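Local coordinates for protein PHB depolymerase (Penicillium funiculosum, PDB 2D81) that hydrolyses the ester bonds of the biopolyester polyhydroxybutyrate, using an alpha/beta hydrolase fold that is circularly permuted, at residues F191-S196 against N200-T205. Residues are numbered along the deposited sequence; the frame is centred on the assembly and turned at random.
Sequences FAQSGS and NGMDTT
The backbone N of Q193 donates to T204 O at 2.8 Å, a bent bond (139°) whose donor stands above the carbonyl plane. It closes the connection between the edge strand 187-192 and its antiparallel neighbour 205-210 in the mixed alpha/beta hydrolase sheet, just beyond the non-hydrogen-bonded pair A192-T205. T204 O also lies near A192 CA, while F191 O receives a CA-H...O contact from T205 CA at 3.3 Å. Beta-branched T205 suits an extended strand: its CG2, anti to the backbone N (OG1 chi1 -55°), comes within 3.5 Å of F191 O. Q193 centres an inverse gamma turn that ends the strand pairing, and its long, buried chain suits this place by reaching M202. With CG beside the backbone N (chi1 -59°) and the chain extended beyond, CB and CG pass D203 O and T205 C. M202 crosses it at about a right angle; its unbranched, bent chain brings CE against the amide end, both side chains also resting on helix 301-314. Cutting Q193 back to an alanine is likely to open a gap beside T205 and leave the M202 methyl without this neighbour. A water links the two backbones, 2.9 Å from both Q193 O and D203 O.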
loop_
_atom_site.group_PDB
_atom_site.type_symbol
_atom_site.label_atom_id
_atom_site.label_comp_id
_atom_site.label_asym_id
_atom_site.label_seq_id
_atom_site.Cartn_x
_atom_site.Cartn_y
_atom_site.Cartn_z
ATOM N N PHE A 191 15.008 -9.765 -3.807
ATOM C CA PHE A 191 14.633 -10.722 -4.842
ATOM C C PHE A 191 14.412 -10.004 -6.167
ATOM O O PHE A 191 14.147 -8.800 -6.195
ATOM C CB PHE A 191 13.365 -11.477 -4.426
ATOM C CG PHE A 191 12.125 -10.625 -4.400
ATOM C CD1 PHE A 191 11.343 -10.478 -5.541
ATOM C CD2 PHE A 191 11.749 -9.958 -3.240
ATOM C CE1 PHE A 191 10.199 -9.678 -5.527
ATOM C CE2 PHE A 191 10.608 -9.155 -3.216
ATOM C CZ PHE A 191 9.833 -9.016 -4.362
ATOM N N ALA A 192 14.533 -10.740 -7.267
ATOM C CA ALA A 192 14.350 -10.148 -8.588
ATOM C C ALA A 192 12.873 -9.939 -8.900
ATOM O O ALA A 192 12.093 -10.894 -8.914
ATOM C CB ALA A 192 14.985 -11.040 -9.650
ATOM N N GLN A 193 12.486 -8.689 -9.142
ATOM C CA GLN A 193 11.165 -8.409 -9.697
ATOM C C GLN A 193 11.228 -8.614 -11.204
ATOM O O GLN A 193 11.174 -7.663 -11.986
ATOM C CB GLN A 193 10.733 -6.976 -9.373
ATOM C CG GLN A 193 10.663 -6.691 -7.883
ATOM C CD GLN A 193 10.044 -5.344 -7.574
ATOM O OE1 GLN A 193 10.285 -4.356 -8.273
ATOM N NE2 GLN A 193 9.251 -5.292 -6.514
ATOM N N SER A 194 11.360 -9.876 -11.595
ATOM C CA SER A 194 11.502 -10.248 -12.994
ATOM C C SER A 194 10.316 -11.101 -13.414
ATOM O O SER A 194 9.601 -11.638 -12.571
ATOM C CB SER A 194 12.786 -11.047 -13.189
ATOM O OG SER A 194 12.739 -12.235 -12.421
ATOM N N GLY A 195 10.122 -11.233 -14.720
ATOM C CA GLY A 195 9.034 -12.050 -15.223
ATOM C C GLY A 195 7.694 -11.653 -14.635
ATOM O O GLY A 195 7.298 -10.488 -14.704
ATOM N N SER A 196 6.995 -12.624 -14.053
ATOM C CA SER A 196 5.655 -12.393 -13.526
ATOM C C SER A 196 5.687 -11.533 -12.267
ATOM O O SER A 196 4.645 -11.070 -11.801
ATOM C CB SER A 196 4.976 -13.727 -13.210
ATOM O OG SER A 196 5.626 -14.379 -12.132
ATOM N N ASN A 200 6.528 -2.750 -16.034
ATOM C CA ASN A 200 7.058 -1.439 -16.360
ATOM C C ASN A 200 6.768 -0.527 -15.169
ATOM O O ASN A 200 5.724 -0.651 -14.523
ATOM C CB ASN A 200 6.387 -0.907 -17.628
ATOM C CG ASN A 200 7.256 0.079 -18.374
ATOM O OD1 ASN A 200 8.410 -0.210 -18.691
ATOM N ND2 ASN A 200 6.705 1.250 -18.671
ATOM N N GLY A 201 7.699 0.374 -14.867
ATOM C CA GLY A 201 7.527 1.255 -13.725
ATOM C C GLY A 201 7.958 0.626 -12.412
ATOM O O GLY A 201 7.886 1.266 -11.360
ATOM N N MET A 202 8.403 -0.628 -12.472
ATOM C CA MET A 202 8.919 -1.316 -11.292
ATOM C C MET A 202 10.407 -1.629 -11.423
ATOM O O MET A 202 10.899 -1.930 -12.510
ATOM C CB MET A 202 8.131 -2.605 -11.041
ATOM C CG MET A 202 6.692 -2.371 -10.602
ATOM S SD MET A 202 5.762 -3.897 -10.364
ATOM C CE MET A 202 6.398 -4.455 -8.763
ATOM N N ASP A 203 11.120 -1.548 -10.303
ATOM C CA ASP A 203 12.569 -1.719 -10.290
ATOM C C ASP A 203 12.931 -3.183 -10.542
ATOM O O ASP A 203 12.058 -4.051 -10.578
ATOM C CB ASP A 203 13.124 -1.262 -8.936
ATOM C CG ASP A 203 14.598 -0.896 -8.993
ATOM O OD1 ASP A 203 15.120 -0.404 -7.973
ATOM O OD2 ASP A 203 15.236 -1.094 -10.049
ATOM N N THR A 204 14.221 -3.447 -10.719
ATOM C CA THR A 204 14.706 -4.802 -10.972
ATOM C C THR A 204 14.590 -5.672 -9.723
ATOM O O THR A 204 14.518 -6.900 -9.813
ATOM C CB THR A 204 16.187 -4.788 -11.398
ATOM O OG1 THR A 204 16.973 -4.206 -10.351
ATOM C CG2 THR A 204 16.374 -3.976 -12.666
ATOM N N THR A 205 14.579 -5.026 -8.562
ATOM C CA THR A 205 14.776 -5.719 -7.295
ATOM C C THR A 205 13.705 -5.308 -6.287
ATOM O O THR A 205 13.388 -4.126 -6.159
ATOM C CB THR A 205 16.168 -5.383 -6.710
ATOM O OG1 THR A 205 17.180 -5.681 -7.683
ATOM C CG2 THR A 205 16.432 -6.191 -5.445
HETATM O O HOH W 1 10.140 -5.008 -12.586
#